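Local structure of phosphoserine aminotransferase (Bacillus circulans, 2C0R) at residues M298-R303 with A336-A341; E308-F313 with G332-S337. The protein catalyses the reversible, pyridoxal 5'-phosphate-dependent transamination between phosphoserine and 2-oxoglutarate, giving 3-phosphohydroxypyruvate and glutamate, and acts likewise on phosphohydroxythreonine. The protein carries 1 engineered substitution. One frame throughout, in Å; residues are numbered along the deposited sequence.

Contact 1 (M298-R303 with A336-A341); sequences MNITFR and ASIYNA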
ATOM      1  N   MET A 298     -18.864  -6.233 -15.449  1.00 11.02           N
ATOM      2  CA  MET A 298     -18.088  -6.436 -14.232  1.00 11.20           C
ATOM      3  C   MET A 298     -18.950  -6.292 -12.983  1.00 10.37           C
ATOM      4  O   MET A 298     -18.698  -6.967 -11.998  1.00 11.92           O
ATOM      5  CB  MET A 298     -16.942  -5.402 -14.139  1.00 12.36           C
ATOM      6  CG  MET A 298     -15.899  -5.586 -15.252  1.00 12.17           C
ATOM      7  SD  MET A 298     -14.704  -6.871 -14.854  1.00 14.31           S
ATOM      8  CE  MET A 298     -15.369  -8.283 -15.745  1.00 17.02           C
ATOM      9  N   ASN A 299     -19.887  -5.349 -12.979  1.00 12.71           N
ATOM     10  CA  ASN A 299     -20.735  -5.118 -11.801  1.00 12.73           C
ATOM     11  C   ASN A 299     -22.182  -5.015 -12.296  1.00 12.58           C
ATOM     12  O   ASN A 299     -22.529  -4.022 -12.916  1.00 13.23           O
ATOM     13  CB  ASN A 299     -20.359  -3.852 -10.992  1.00 12.61           C
ATOM     14  CG  ASN A 299     -18.872  -3.790 -10.686  1.00 11.77           C
ATOM     15  OD1 ASN A 299     -18.092  -3.214 -11.442  1.00 12.36           O
ATOM     16  ND2 ASN A 299     -18.504  -4.381  -9.551  1.00 11.60           N
ATOM     17  N   ILE A 300     -22.946  -6.061 -12.007  1.00 11.27           N
ATOM     18  CA  ILE A 300     -24.335  -6.080 -12.460  1.00 11.93           C
ATOM     19  C   ILE A 300     -25.242  -5.645 -11.347  1.00 12.43           C
ATOM     20  O   ILE A 300     -25.325  -6.262 -10.295  1.00 13.16           O
ATOM     21  CB  ILE A 300     -24.682  -7.490 -12.915  1.00 12.83           C
ATOM     22  CG1 ILE A 300     -23.782  -7.912 -14.074  1.00 14.77           C
ATOM     23  CG2 ILE A 300     -26.166  -7.581 -13.209  1.00 15.41           C
ATOM     24  CD1 ILE A 300     -24.150  -9.264 -14.665  1.00 14.83           C
ATOM     25  N   THR A 301     -25.932  -4.539 -11.604  1.00 12.80           N
ATOM     26  CA  THR A 301     -26.763  -3.981 -10.532  1.00 12.86           C
ATOM     27  C   THR A 301     -28.216  -4.192 -10.878  1.00 12.80           C
ATOM     28  O   THR A 301     -28.649  -4.131 -12.033  1.00 15.69           O
ATOM     29  CB  THR A 301     -26.430  -2.502 -10.332  1.00 13.19           C
ATOM     30  OG1 THR A 301     -26.512  -1.872 -11.631  1.00 14.08           O
ATOM     31  CG2 THR A 301     -24.988  -2.350  -9.816  1.00 12.84           C
ATOM     32  N   PHE A 302     -28.977  -4.505  -9.827  1.00 14.75           N
ATOM     33  CA  PHE A 302     -30.404  -4.749 -10.040  1.00 16.53           C
ATOM     34  C   PHE A 302     -31.170  -4.522  -8.736  1.00 15.99           C
ATOM     35  O   PHE A 302     -30.593  -4.420  -7.656  1.00 16.25           O
ATOM     36  CB  PHE A 302     -30.645  -6.153 -10.615  1.00 17.32           C
ATOM     37  CG  PHE A 302     -30.137  -7.328  -9.797  1.00 18.31           C
ATOM     38  CD1 PHE A 302     -31.063  -8.113  -9.131  1.00 20.76           C
ATOM     39  CD2 PHE A 302     -28.802  -7.631  -9.692  1.00 17.73           C
ATOM     40  CE1 PHE A 302     -30.641  -9.202  -8.388  1.00 23.59           C
ATOM     41  CE2 PHE A 302     -28.377  -8.728  -8.952  1.00 20.57           C
ATOM     42  CZ  PHE A 302     -29.312  -9.517  -8.288  1.00 22.73           C
ATOM     43  N   ARG A 303     -32.506  -4.411  -8.923  1.00 17.51           N
ATOM     44  CA  ARG A 303     -33.350  -4.079  -7.805  1.00 17.71           C
ATOM     45  C   ARG A 303     -34.546  -5.034  -7.759  1.00 15.64           C
ATOM     46  O   ARG A 303     -34.942  -5.585  -8.792  1.00 17.15           O
ATOM     47  CB  ARG A 303     -33.959  -2.683  -7.920  1.00 25.09           C
ATOM     48  CG  ARG A 303     -33.112  -1.504  -8.222  1.00 30.32           C
ATOM     49  CD  ARG A 303     -34.003  -0.270  -8.253  1.00 36.44           C
ATOM     50  NE  ARG A 303     -33.258   0.959  -8.133  1.00 46.56           N
ATOM     51  CZ  ARG A 303     -32.347   1.462  -7.327  1.00 54.79           C
ATOM     52  NH1 ARG A 303     -31.840   0.821  -6.284  1.00 55.54           N
ATOM     53  NH2 ARG A 303     -31.896   2.693  -7.575  1.00 60.41           N
ATOM     54  N   ALA A 336     -24.002  -7.779  -8.275  1.00 12.41           N
ATOM     55  CA  ALA A 336     -23.228  -8.980  -8.476  1.00 12.26           C
ATOM     56  C   ALA A 336     -21.937  -8.566  -9.186  1.00 12.04           C
ATOM     57  O   ALA A 336     -22.008  -8.235 -10.364  1.00 13.47           O
ATOM     58  CB  ALA A 336     -23.993  -9.992  -9.314  1.00 13.83           C
ATOM     59  N   SER A 337     -20.846  -8.590  -8.433  1.00 11.07           N
ATOM     60  CA  SER A 337     -19.550  -8.249  -9.029  1.00 12.24           C
ATOM     61  C   SER A 337     -18.884  -9.505  -9.567  1.00 12.01           C
ATOM     62  O   SER A 337     -18.802 -10.496  -8.817  1.00 13.09           O
ATOM     63  CB  SER A 337     -18.698  -7.545  -7.967  1.00 13.20           C
ATOM     64  OG  SER A 337     -19.314  -6.325  -7.573  1.00 14.10           O
ATOM     65  N   ILE A 338     -18.513  -9.436 -10.843  1.00 12.30           N
ATOM     66  CA  ILE A 338     -18.197 -10.664 -11.566  1.00 11.75           C
ATOM     67  C   ILE A 338     -16.899 -10.503 -12.337  1.00 11.67           C
ATOM     68  O   ILE A 338     -16.724 -10.890 -13.491  1.00 13.10           O
ATOM     69  CB  ILE A 338     -19.359 -11.094 -12.477  1.00 10.98           C
ATOM     70  CG1 ILE A 338     -19.845  -9.926 -13.346  1.00 12.78           C
ATOM     71  CG2 ILE A 338     -20.499 -11.688 -11.654  1.00 13.32           C
ATOM     72  CD1 ILE A 338     -20.885 -10.457 -14.367  1.00 19.58           C
ATOM     73  N   TYR A 339     -15.936  -9.898 -11.603  1.00 11.07           N
ATOM     74  CA  TYR A 339     -14.595  -9.715 -12.099  1.00 10.89           C
ATOM     75  C   TYR A 339     -13.985 -10.990 -12.643  1.00 10.96           C
ATOM     76  O   TYR A 339     -14.539 -12.057 -12.414  1.00 12.54           O
ATOM     77  CB  TYR A 339     -13.704  -9.241 -10.933  1.00 12.30           C
ATOM     78  CG  TYR A 339     -14.244  -7.979 -10.314  1.00 11.76           C
ATOM     79  CD1 TYR A 339     -14.578  -7.921  -8.976  1.00 12.40           C
ATOM     80  CD2 TYR A 339     -14.405  -6.833 -11.071  1.00 12.79           C
ATOM     81  CE1 TYR A 339     -15.054  -6.787  -8.391  1.00 13.14           C
ATOM     82  CE2 TYR A 339     -14.890  -5.658 -10.506  1.00 13.65           C
ATOM     83  CZ  TYR A 339     -15.223  -5.656  -9.184  1.00 13.26           C
ATOM     84  OH  TYR A 339     -15.692  -4.512  -8.591  1.00 14.04           O
ATOM     85  N   ASN A 340     -12.856 -10.848 -13.356  1.00 11.57           N
ATOM     86  CA  ASN A 340     -12.293 -11.989 -14.062  1.00 11.88           C
ATOM     87  C   ASN A 340     -12.258 -13.300 -13.289  1.00 12.77           C
ATOM     88  O   ASN A 340     -12.657 -14.333 -13.833  1.00 12.65           O
ATOM     89  CB  ASN A 340     -10.831 -11.811 -14.488  1.00 13.06           C
ATOM     90  CG  ASN A 340     -10.577 -10.722 -15.520  1.00 12.26           C
ATOM     91  OD1 ASN A 340     -11.486 -10.191 -16.146  1.00 13.38           O
ATOM     92  ND2 ASN A 340      -9.299 -10.353 -15.673  1.00 13.99           N
ATOM     93  N   ALA A 341     -11.817 -13.271 -12.038  1.00 10.84           N
ATOM     94  CA  ALA A 341     -11.607 -14.479 -11.270  1.00 12.16           C
ATOM     95  C   ALA A 341     -12.894 -15.031 -10.678  1.00 11.48           C
ATOM     96  O   ALA A 341     -12.841 -16.174 -10.197  1.00 13.15           O
ATOM     97  CB  ALA A 341     -10.617 -14.235 -10.129  1.00 12.40           C
TER
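Asn-299 reaches across to Ser-337 and Tyr-339 with one amide nitrogen. From CB, CG stands anti to the carbonyl carbon (chi1 -49°), and from there the amide reaches the other strand. CG is 3.9 Å from Tyr-339 OH. ND2 then gives one N-H to Tyr-339 OH at 3.0 Å, nearly straight and in the amide plane. Its other bond, to Ser-337 OG at 2.9 Å, is more bent. OD1 turns to Asn-151 ND2, so both ends of the buried amide are engaged. The amide plane stands 77° from the Tyr-339 ring, whose OH also bonds Ala-10 O. Asn-299 and Ser-337 form an antiparallel non-hydrogen-bonded pair in the small three-stranded antiparallel sheet. Asn-151 lines the pyridoxal phosphate pocket, and the Tyr-339 side chain lies about 6 Å from the cofactor. Next along, Ile-300 and Ala-336 are a hydrogen-bonded pair, joined both ways through N and O. Past the strand end, Ile-338 N still bonds Met-298 O at 2.7 Å. On the face that carries Ile-300 and Ala-336, Ile-300 CD1 meets Ile-338 CD1 tip to tip at a tight 3.5 Å. Met-298 SD sits at the edge of the Tyr-339 ring, a Met-aromatic contact, 3.8 Å from CD2.

Contact 2 (E308-F313 with G332-S337); sequences ELEKEF and GGLRAS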
ATOM      1  N   GLU A 308     -37.269  -3.841   1.451  1.00 27.05           N
ATOM      2  CA  GLU A 308     -37.507  -4.943   2.390  1.00 27.07           C
ATOM      3  C   GLU A 308     -37.229  -6.248   1.653  1.00 24.98           C
ATOM      4  O   GLU A 308     -36.585  -7.153   2.184  1.00 25.30           O
ATOM      5  CB  GLU A 308     -38.915  -4.822   2.970  1.00 33.97           C
ATOM      6  CG  GLU A 308     -39.251  -3.434   3.489  1.00 41.32           C
ATOM      7  CD  GLU A 308     -39.682  -2.398   2.466  1.00 45.09           C
ATOM      8  OE1 GLU A 308     -38.829  -1.819   1.746  1.00 51.30           O
ATOM      9  OE2 GLU A 308     -40.887  -2.115   2.317  1.00 57.37           O
ATOM     10  N   LEU A 309     -37.669  -6.365   0.390  1.00 20.77           N
ATOM     11  CA  LEU A 309     -37.396  -7.590  -0.353  1.00 17.06           C
ATOM     12  C   LEU A 309     -35.909  -7.777  -0.616  1.00 16.82           C
ATOM     13  O   LEU A 309     -35.422  -8.919  -0.562  1.00 17.69           O
ATOM     14  CB  LEU A 309     -38.143  -7.548  -1.692  1.00 19.26           C
ATOM     15  CG  LEU A 309     -39.573  -8.116  -1.757  1.00 25.70           C
ATOM     16  CD1 LEU A 309     -40.170  -7.779  -3.107  1.00 28.89           C
ATOM     17  CD2 LEU A 309     -39.549  -9.617  -1.472  1.00 28.48           C
ATOM     18  N   GLU A 310     -35.248  -6.651  -0.899  1.00 16.57           N
ATOM     19  CA  GLU A 310     -33.820  -6.696  -1.147  1.00 17.81           C
ATOM     20  C   GLU A 310     -33.076  -7.158   0.100  1.00 18.78           C
ATOM     21  O   GLU A 310     -32.194  -7.986  -0.003  1.00 19.58           O
ATOM     22  CB  GLU A 310     -33.293  -5.296  -1.557  1.00 20.28           C
ATOM     23  CG  GLU A 310     -33.922  -4.962  -2.915  1.00 23.44           C
ATOM     24  CD  GLU A 310     -33.578  -3.568  -3.402  1.00 24.91           C
ATOM     25  OE1 GLU A 310     -33.083  -2.694  -2.653  1.00 30.07           O
ATOM     26  OE2 GLU A 310     -33.791  -3.321  -4.585  1.00 18.75           O
ATOM     27  N   LYS A 311     -33.449  -6.641   1.279  1.00 20.72           N
ATOM     28  CA  LYS A 311     -32.824  -7.143   2.496  1.00 24.20           C
ATOM     29  C   LYS A 311     -33.046  -8.645   2.648  1.00 20.52           C
ATOM     30  O   LYS A 311     -32.162  -9.411   3.055  1.00 20.09           O
ATOM     31  CB  LYS A 311     -33.419  -6.374   3.678  1.00 27.11           C
ATOM     32  CG  LYS A 311     -33.718  -7.233   4.879  1.00 39.84           C
ATOM     33  CD  LYS A 311     -35.181  -7.693   4.974  1.00 42.89           C
ATOM     34  CE  LYS A 311     -35.215  -8.859   5.969  1.00 36.05           C
ATOM     35  NZ  LYS A 311     -33.958  -9.650   5.845  1.00 40.35           N
ATOM     36  N   GLU A 312     -34.252  -9.100   2.334  1.00 18.95           N
ATOM     37  CA  GLU A 312     -34.597 -10.512   2.449  1.00 18.66           C
ATOM     38  C   GLU A 312     -33.753 -11.344   1.494  1.00 16.36           C
ATOM     39  O   GLU A 312     -33.240 -12.395   1.861  1.00 17.47           O
ATOM     40  CB  GLU A 312     -36.086 -10.718   2.161  1.00 23.12           C
ATOM     41  CG  GLU A 312     -36.493 -12.170   2.334  1.00 29.71           C
ATOM     42  CD  GLU A 312     -36.710 -12.494   3.802  1.00 39.19           C
ATOM     43  OE1 GLU A 312     -36.706 -11.558   4.636  1.00 56.11           O
ATOM     44  OE2 GLU A 312     -36.881 -13.688   4.113  1.00 57.99           O
ATOM     45  N   PHE A 313     -33.595 -10.878   0.256  1.00 16.47           N
ATOM     46  CA  PHE A 313     -32.806 -11.598  -0.736  1.00 16.35           C
ATOM     47  C   PHE A 313     -31.393 -11.726  -0.199  1.00 16.67           C
ATOM     48  O   PHE A 313     -30.757 -12.774  -0.300  1.00 18.96           O
ATOM     49  CB  PHE A 313     -32.833 -10.808  -2.028  1.00 17.11           C
ATOM     50  CG  PHE A 313     -31.970 -11.307  -3.164  1.00 14.97           C
ATOM     51  CD1 PHE A 313     -32.575 -12.020  -4.186  1.00 15.96           C
ATOM     52  CD2 PHE A 313     -30.624 -11.021  -3.284  1.00 16.70           C
ATOM     53  CE1 PHE A 313     -31.866 -12.495  -5.254  1.00 17.04           C
ATOM     54  CE2 PHE A 313     -29.879 -11.540  -4.314  1.00 16.43           C
ATOM     55  CZ  PHE A 313     -30.497 -12.260  -5.323  1.00 17.11           C
ATOM     56  N   GLY A 332     -28.311   1.404  -2.878  1.00 33.89           N
ATOM     57  CA  GLY A 332     -29.190   0.285  -2.560  1.00 35.27           C
ATOM     58  C   GLY A 332     -29.211  -0.763  -3.652  1.00 29.77           C
ATOM     59  O   GLY A 332     -28.277  -0.872  -4.439  1.00 26.60           O
ATOM     60  N   GLY A 333     -30.286  -1.543  -3.712  1.00 21.84           N
ATOM     61  CA  GLY A 333     -30.351  -2.612  -4.682  1.00 21.27           C
ATOM     62  C   GLY A 333     -29.330  -3.686  -4.323  1.00 18.77           C
ATOM     63  O   GLY A 333     -28.853  -3.816  -3.191  1.00 20.35           O
ATOM     64  N   LEU A 334     -29.019  -4.463  -5.348  1.00 17.21           N
ATOM     65  CA  LEU A 334     -28.101  -5.567  -5.358  1.00 15.13           C
ATOM     66  C   LEU A 334     -27.052  -5.313  -6.433  1.00 15.38           C
ATOM     67  O   LEU A 334     -27.261  -4.551  -7.391  1.00 15.53           O
ATOM     68  CB  LEU A 334     -28.783  -6.900  -5.696  1.00 18.78           C
ATOM     69  CG  LEU A 334     -29.852  -7.414  -4.732  1.00 21.30           C
ATOM     70  CD1 LEU A 334     -29.385  -7.531  -3.276  1.00 16.60           C
ATOM     71  CD2 LEU A 334     -31.100  -6.541  -4.766  1.00 35.01           C
ATOM     72  N   ARG A 335     -25.917  -5.949  -6.206  1.00 14.00           N
ATOM     73  CA  ARG A 335     -24.796  -5.791  -7.133  1.00 13.51           C
ATOM     74  C   ARG A 335     -24.039  -7.125  -7.139  1.00 12.77           C
ATOM     75  O   ARG A 335     -23.506  -7.510  -6.095  1.00 13.94           O
ATOM     76  CB  ARG A 335     -23.857  -4.676  -6.705  1.00 12.92           C
ATOM     77  CG  ARG A 335     -22.620  -4.577  -7.603  1.00 13.43           C
ATOM     78  CD  ARG A 335     -21.824  -3.299  -7.303  1.00 13.70           C
ATOM     79  NE  ARG A 335     -21.437  -3.230  -5.887  1.00 14.55           N
ATOM     80  CZ  ARG A 335     -20.574  -2.378  -5.364  1.00 15.11           C
ATOM     81  NH1 ARG A 335     -19.931  -1.478  -6.122  1.00 16.41           N
ATOM     82  NH2 ARG A 335     -20.317  -2.403  -4.056  1.00 15.77           N
ATOM     83  N   ALA A 336     -24.002  -7.779  -8.275  1.00 12.41           N
ATOM     84  CA  ALA A 336     -23.228  -8.980  -8.476  1.00 12.26           C
ATOM     85  C   ALA A 336     -21.937  -8.566  -9.186  1.00 12.04           C
ATOM     86  O   ALA A 336     -22.008  -8.235 -10.364  1.00 13.47           O
ATOM     87  CB  ALA A 336     -23.993  -9.992  -9.314  1.00 13.83           C
ATOM     88  N   SER A 337     -20.846  -8.590  -8.433  1.00 11.07           N
ATOM     89  CA  SER A 337     -19.550  -8.249  -9.029  1.00 12.24           C
ATOM     90  C   SER A 337     -18.884  -9.505  -9.567  1.00 12.01           C
ATOM     91  O   SER A 337     -18.802 -10.496  -8.817  1.00 13.09           O
ATOM     92  CB  SER A 337     -18.698  -7.545  -7.967  1.00 13.20           C
ATOM     93  OG  SER A 337     -19.314  -6.325  -7.573  1.00 14.10           O
TER
HETATM   94  O   HOH W   1     -32.771  -0.234  -2.570  1.00 31.70           O
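Glu-310 and Gly-333 mark the nearest backbone approach, with CA atoms 6.4 Å apart, where helix 307-319 passes the start of strand 334-337. The Glu-310 side chain extends beyond CG and brings its carboxylate to the glycine backbone. OE1 accepts a weak, bent hydrogen bond from Gly-333 N at 3.2 Å. A water lies between the same two atoms, accepting from Gly-333 N at 3.0 Å; its very short approach to OE1 is doubtful. OE2 comes 3.5 Å from Gly-333 CA and takes a hydrogen bond from Leu-304 N. The carboxylate thus joins the helix to the backbone just before strand 334-337 and just after strand 299-303. This is helix-on-sheet packing in the class-V aminotransferase fold. Leu-334 points toward the helix and splits its two methyls between partners. CD2 lies against the aliphatic part of Glu-310, 3.7 Å from CG. CD1 meets Phe-313 CD2 at 3.7 Å, approaching the ring obliquely. Phe-313 has CG anti to its backbone N (chi1 174°), which directs the ring to this leucine. The same ring makes edge-to-face contacts with Phe-353 and Phe-357 of helix 344-361.

Contacts 1 and 2 have centres about 13 Å apart and share strand 334-337, with Ala-336 and Ser-337 in both. Along the chain, strand 299-303 comes first, then helix 307-319, then the shared strand. The strands of contact 1 are neighbours in the antiparallel sheet; contact 2 brings the intervening helix against it. Phe-302 O to Leu-334 N, 2.8 Å and probably a hydrogen bond, continues the strand pairing between the contacts. Helix 344-361 packs against residues of both. The centre of contact 1 lies about 12 Å from the chain centre; that of contact 2 is about 22 Å out. Strand 334-337 and the residues after it lead from the helix packing of contact 2 toward the cofactor, with Tyr-339 past the strand end.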